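Local coordinates for NYN domain-containing protein (Vibrio parahaemolyticus, PDB 2QIP) that is of unknown function but carries a PIN-like NYN domain and may act as an RNA nuclease, at residues 11-16 and 103-108; 50-55 and 99-104. All coordinates share one frame; numbering follows the deposited sequence.

Interaction 1: 11-16 and 103-108. With EDO (1,2-ethanediol), chain D.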
loop_
_atom_site.group_PDB
_atom_site.type_symbol
_atom_site.label_atom_id
_atom_site.label_comp_id
_atom_site.label_asym_id
_atom_site.label_seq_id
_atom_site.Cartn_x
_atom_site.Cartn_y
_atom_site.Cartn_z
ATOM N N LYS A 11 0.362 9.398 -23.005
ATOM C CA LYS A 11 -0.120 8.101 -22.536
ATOM C C LYS A 11 -0.462 8.210 -21.054
ATOM O O LYS A 11 0.357 8.687 -20.267
ATOM C CB LYS A 11 0.971 7.045 -22.731
ATOM C CG LYS A 11 1.111 6.563 -24.186
ATOM C CD LYS A 11 2.272 5.546 -24.313
ATOM C CE LYS A 11 2.289 4.925 -25.699
ATOM N NZ LYS A 11 3.408 3.941 -25.858
ATOM N N ILE A 12 -1.653 7.752 -20.669
ATOM C CA ILE A 12 -2.094 7.842 -19.282
ATOM C C ILE A 12 -2.545 6.493 -18.735
ATOM O O ILE A 12 -3.007 5.610 -19.469
ATOM C CB ILE A 12 -3.227 8.877 -19.084
ATOM C CG1 ILE A 12 -4.524 8.443 -19.776
ATOM C CG2 ILE A 12 -2.754 10.255 -19.545
ATOM C CD1 ILE A 12 -5.716 9.361 -19.473
ATOM N N ALA A 13 -2.378 6.352 -17.422
ATOM C CA ALA A 13 -3.020 5.276 -16.666
ATOM C C ALA A 13 -3.914 5.927 -15.641
ATOM O O ALA A 13 -3.485 6.879 -14.994
ATOM C CB ALA A 13 -1.985 4.436 -15.951
ATOM N N ILE A 14 -5.120 5.389 -15.469
ATOM C CA ILE A 14 -6.041 5.926 -14.467
ATOM C C ILE A 14 -6.256 4.850 -13.404
ATOM O O ILE A 14 -6.479 3.689 -13.746
ATOM C CB ILE A 14 -7.403 6.308 -15.098
ATOM C CG1 ILE A 14 -7.233 7.360 -16.198
ATOM C CG2 ILE A 14 -8.356 6.824 -13.996
ATOM C CD1 ILE A 14 -8.470 7.579 -17.032
ATOM N N LEU A 15 -6.181 5.250 -12.131
ATOM C CA LEU A 15 -6.503 4.360 -11.007
ATOM C C LEU A 15 -7.483 5.100 -10.112
ATOM O O LEU A 15 -7.153 6.176 -9.595
ATOM C CB LEU A 15 -5.266 3.989 -10.191
ATOM C CG LEU A 15 -4.214 3.126 -10.905
ATOM C CD1 LEU A 15 -3.206 3.986 -11.692
ATOM C CD2 LEU A 15 -3.501 2.257 -9.873
ATOM N N VAL A 16 -8.684 4.537 -9.961
ATOM C CA VAL A 16 -9.713 5.138 -9.102
ATOM C C VAL A 16 -9.912 4.364 -7.808
ATOM O O VAL A 16 -10.207 3.176 -7.830
ATOM C CB VAL A 16 -11.075 5.252 -9.827
ATOM C CG1 VAL A 16 -12.059 6.015 -8.943
ATOM C CG2 VAL A 16 -10.917 5.963 -11.172
ATOM N N ILE A 103 2.770 1.399 -9.549
ATOM C CA ILE A 103 4.205 1.236 -9.876
ATOM C C ILE A 103 4.425 0.369 -11.105
ATOM O O ILE A 103 5.301 0.663 -11.940
ATOM C CB ILE A 103 4.977 0.647 -8.701
ATOM C CG1 ILE A 103 5.138 1.714 -7.643
ATOM C CG2 ILE A 103 6.350 0.075 -9.142
ATOM C CD1 ILE A 103 6.016 2.949 -8.068
ATOM N N GLU A 104 3.637 -0.705 -11.232
ATOM C CA GLU A 104 3.750 -1.554 -12.407
ATOM C C GLU A 104 3.457 -0.817 -13.719
ATOM O O GLU A 104 4.103 -1.071 -14.743
ATOM C CB GLU A 104 2.869 -2.799 -12.271
ATOM C CG GLU A 104 3.534 -3.903 -11.496
ATOM C CD GLU A 104 2.635 -5.115 -11.380
ATOM O OE1 GLU A 104 2.592 -5.705 -10.284
ATOM O OE2 GLU A 104 1.940 -5.439 -12.368
ATOM N N ILE A 105 2.476 0.079 -13.713
ATOM C CA ILE A 105 2.075 0.725 -14.958
ATOM C C ILE A 105 2.918 1.962 -15.270
ATOM O O ILE A 105 2.989 2.372 -16.420
ATOM C CB ILE A 105 0.541 1.039 -14.962
ATOM C CG1 ILE A 105 0.019 1.236 -16.396
ATOM C CG2 ILE A 105 0.218 2.269 -14.092
ATOM C CD1 ILE A 105 0.015 -0.001 -17.240
ATOM N N ALA A 106 3.547 2.548 -14.251
ATOM C CA ALA A 106 4.334 3.777 -14.456
ATOM C C ALA A 106 5.302 3.745 -15.664
ATOM O O ALA A 106 5.365 4.702 -16.426
ATOM C CB ALA A 106 5.081 4.164 -13.182
ATOM N N PRO A 107 6.098 2.669 -15.827
ATOM C CA PRO A 107 7.021 2.699 -16.985
ATOM C C PRO A 107 6.336 2.762 -18.349
ATOM O O PRO A 107 6.974 3.153 -19.326
ATOM C CB PRO A 107 7.831 1.397 -16.843
ATOM C CG PRO A 107 7.023 0.515 -15.912
ATOM C CD PRO A 107 6.308 1.465 -14.993
ATOM N N ASP A 108 5.057 2.397 -18.402
ATOM C CA ASP A 108 4.343 2.307 -19.669
ATOM C C ASP A 108 3.561 3.562 -20.022
ATOM O O ASP A 108 2.974 3.631 -21.096
ATOM C CB ASP A 108 3.377 1.122 -19.662
ATOM C CG ASP A 108 4.091 -0.189 -19.495
ATOM O OD1 ASP A 108 5.062 -0.410 -20.238
ATOM O OD2 ASP A 108 3.701 -0.981 -18.609
HETATM C C1 EDO D . 1.559 -8.356 -12.144
HETATM O O1 EDO D . 0.288 -7.719 -12.280
HETATM C C2 EDO D . 1.555 -9.794 -12.626
HETATM O O2 EDO D . 1.595 -10.653 -11.481
HETATM O O HOH W 1 3.054 2.069 -23.295
#
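A13 of strand 10-17 meets I105 of helix 95-105 where that helix, near its C-terminal end, lies against the parallel sheet of the PIN-like NYN domain, an alpha/beta fold in which this strand is an inner one, between 46-55 and 111-115. The CB of A13 lies against both branches of I105, 3.6 Å from CG2 and 3.8 Å from CG1. The I105 side chain is turned with CG1 anti to the backbone N (chi1 -160°), which places CG2 between the backbone N and the carbonyl carbon and lets both branches face the alanine methyl. The A13 side chain is short, consistent with the close approach of the backbones, whose CA atoms at A13 and I105 are 7.0 Å apart. The chain then tightens into a 3-10 turn, closed by a backbone hydrogen bond from D108 N to I105 O, before it passes on to strand 111-115, the next neighbour in the sheet. V109, just beyond that turn, also packs on A13.

At the other end of the contact the polar edge takes over. K11 has CG beside its backbone N (chi1 -77°) and runs fully extended past D108, its CD 3.8 Å from the D108 carbonyl oxygen. No direct hydrogen bond joins the two segments; their polar link is a water. The backbone of K11 is fixed separately, its N hydrogen-bonded to D110 OD2. The bridging water accepts from K11 NZ at 3.2 Å and donates to D108 O at 2.7 Å.

Interaction 2: 50-55 and 99-104. With EDO (1,2-ethanediol), chain D.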
loop_
_atom_site.group_PDB
_atom_site.type_symbol
_atom_site.label_atom_id
_atom_site.label_comp_id
_atom_site.label_asym_id
_atom_site.label_seq_id
_atom_site.Cartn_x
_atom_site.Cartn_y
_atom_site.Cartn_z
ATOM N N SER A 50 -4.245 2.227 -19.613
ATOM C CA SER A 50 -4.853 1.419 -18.570
ATOM C C SER A 50 -5.822 2.288 -17.804
ATOM O O SER A 50 -5.545 3.474 -17.576
ATOM C CB SER A 50 -3.762 0.898 -17.616
ATOM O OG SER A 50 -4.306 0.127 -16.559
ATOM N N ALA A 51 -6.952 1.709 -17.407
ATOM C CA ALA A 51 -7.913 2.425 -16.578
ATOM C C ALA A 51 -8.598 1.419 -15.681
ATOM O O ALA A 51 -9.333 0.535 -16.152
ATOM C CB ALA A 51 -8.924 3.192 -17.422
ATOM N N LYS A 52 -8.347 1.551 -14.384
ATOM C CA LYS A 52 -8.855 0.596 -13.412
ATOM C C LYS A 52 -9.577 1.303 -12.283
ATOM O O LYS A 52 -9.129 2.348 -11.804
ATOM C CB LYS A 52 -7.701 -0.271 -12.879
ATOM C CG LYS A 52 -7.259 -1.300 -13.886
ATOM C CD LYS A 52 -6.110 -2.166 -13.415
ATOM C CE LYS A 52 -5.798 -3.181 -14.529
ATOM N NZ LYS A 52 -4.599 -4.035 -14.248
ATOM N N ALA A 53 -10.712 0.731 -11.884
ATOM C CA ALA A 53 -11.533 1.242 -10.795
ATOM C C ALA A 53 -11.523 0.191 -9.702
ATOM O O ALA A 53 -11.969 -0.941 -9.919
ATOM C CB ALA A 53 -12.974 1.520 -11.274
ATOM N N TYR A 54 -10.990 0.555 -8.536
ATOM C CA TYR A 54 -10.762 -0.392 -7.443
ATOM C C TYR A 54 -11.938 -0.309 -6.484
ATOM O O TYR A 54 -12.112 0.687 -5.758
ATOM C CB TYR A 54 -9.439 -0.033 -6.745
ATOM C CG TYR A 54 -8.275 -0.234 -7.687
ATOM C CD1 TYR A 54 -7.560 -1.421 -7.671
ATOM C CD2 TYR A 54 -7.909 0.747 -8.617
ATOM C CE1 TYR A 54 -6.505 -1.651 -8.546
ATOM C CE2 TYR A 54 -6.850 0.525 -9.515
ATOM C CZ TYR A 54 -6.140 -0.672 -9.456
ATOM O OH TYR A 54 -5.092 -0.919 -10.347
ATOM N N ALA A 55 -12.744 -1.365 -6.477
ATOM C CA ALA A 55 -14.041 -1.354 -5.784
ATOM C C ALA A 55 -14.181 -2.583 -4.896
ATOM O O ALA A 55 -13.293 -3.451 -4.853
ATOM C CB ALA A 55 -15.168 -1.310 -6.829
ATOM N N THR A 99 -1.123 0.658 -4.935
ATOM C CA THR A 99 0.309 0.895 -4.932
ATOM C C THR A 99 1.016 -0.077 -5.873
ATOM O O THR A 99 1.850 0.339 -6.692
ATOM C CB THR A 99 0.877 0.829 -3.511
ATOM O OG1 THR A 99 0.242 1.844 -2.729
ATOM C CG2 THR A 99 2.385 1.061 -3.474
ATOM N N LEU A 100 0.690 -1.370 -5.762
ATOM C CA LEU A 100 1.317 -2.375 -6.640
ATOM C C LEU A 100 1.090 -2.048 -8.122
ATOM O O LEU A 100 2.020 -2.084 -8.935
ATOM C CB LEU A 100 0.741 -3.754 -6.345
ATOM C CG LEU A 100 1.164 -4.377 -5.026
ATOM C CD1 LEU A 100 0.311 -5.617 -4.800
ATOM C CD2 LEU A 100 2.644 -4.715 -5.007
ATOM N N ASP A 101 -0.157 -1.760 -8.473
ATOM C CA ASP A 101 -0.510 -1.556 -9.878
ATOM C C ASP A 101 0.033 -0.237 -10.432
ATOM O O ASP A 101 0.422 -0.181 -11.612
ATOM C CB ASP A 101 -2.038 -1.621 -10.057
ATOM C CG ASP A 101 -2.589 -3.037 -9.986
ATOM O OD1 ASP A 101 -1.800 -4.022 -9.961
ATOM O OD2 ASP A 101 -3.845 -3.145 -9.986
ATOM N N ALA A 102 0.041 0.815 -9.612
ATOM C CA ALA A 102 0.496 2.113 -10.086
ATOM C C ALA A 102 1.987 2.045 -10.415
ATOM O O ALA A 102 2.424 2.568 -11.436
ATOM C CB ALA A 102 0.230 3.181 -9.049
ATOM N N ILE A 103 2.770 1.399 -9.549
ATOM C CA ILE A 103 4.205 1.236 -9.876
ATOM C C ILE A 103 4.425 0.369 -11.105
ATOM O O ILE A 103 5.301 0.663 -11.940
ATOM C CB ILE A 103 4.977 0.647 -8.701
ATOM C CG1 ILE A 103 5.138 1.714 -7.643
ATOM C CG2 ILE A 103 6.350 0.075 -9.142
ATOM C CD1 ILE A 103 6.016 2.949 -8.068
ATOM N N GLU A 104 3.637 -0.705 -11.232
ATOM C CA GLU A 104 3.750 -1.554 -12.407
ATOM C C GLU A 104 3.457 -0.817 -13.719
ATOM O O GLU A 104 4.103 -1.071 -14.743
ATOM C CB GLU A 104 2.869 -2.799 -12.271
ATOM C CG GLU A 104 3.534 -3.903 -11.496
ATOM C CD GLU A 104 2.635 -5.115 -11.380
ATOM O OE1 GLU A 104 2.592 -5.705 -10.284
ATOM O OE2 GLU A 104 1.940 -5.439 -12.368
HETATM C C1 EDO D . 1.559 -8.356 -12.144
HETATM O O1 EDO D . 0.288 -7.719 -12.280
HETATM C C2 EDO D . 1.555 -9.794 -12.626
HETATM O O2 EDO D . 1.595 -10.653 -11.481
#
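D101, Y54 and K52 make this contact between strand 46-55 and helix 95-105, and its centre is one hydrogen bond: Y54 OH donates to D101 OD2 at 2.6 Å. The carboxylate oxygen sits at the edge of the phenol ring and in its plane, and it accepts the bond with its anti lone pair, the one directed away from OD1. Ring and carboxylate planes are turned 47° apart. With CG beside the backbone N and anti to the carbonyl carbon (chi1 -65°), the Y54 ring extends from the strand past L15 on the neighbouring strand 10-17, and its hydroxyl end meets the helix. There OH also lies 3.1 Å from D101 CB. W94, just before helix 95-105, packs edge-to-face with the same ring.

K52, two residues earlier on the same side of the strand, extends its chain toward the acid without bonding to it. Its CD is 4.2 Å from D101 OD2, and NZ stays 4.4 Å from that oxygen, beyond salt-bridge range. The other carboxylate oxygen, OD1, forms a salt bridge with R127 of the second subunit, which also pairs with E104.

With a phenol on one oxygen and an arginine of the partner chain on the other, the D101 carboxylate is gripped through both oxygens, which probably limits its rotation and ties the sheet to the dimer interface.

Both contacts seat helix 95-105 on one face of the sheet: interaction 1 at its C-terminal end on strand 10-17, interaction 2 one turn earlier on strand 46-55. Their centres are about 7 Å apart. The two strands are neighbours, probably hydrogen-bonded through V16 O to Y54 N (2.8 Å) and S50 O to I14 N (2.9 Å). L15 joins the contacts, its CD2 packing 3.6 Å from Y54 OH and 3.8 Å from A102 N. E104, common to both helix segments, faces the second subunit and takes a weak hydrogen bond of 2.8 Å on OE2 from O1 of a 1,2-ethanediol, probably from the crystallisation liquor.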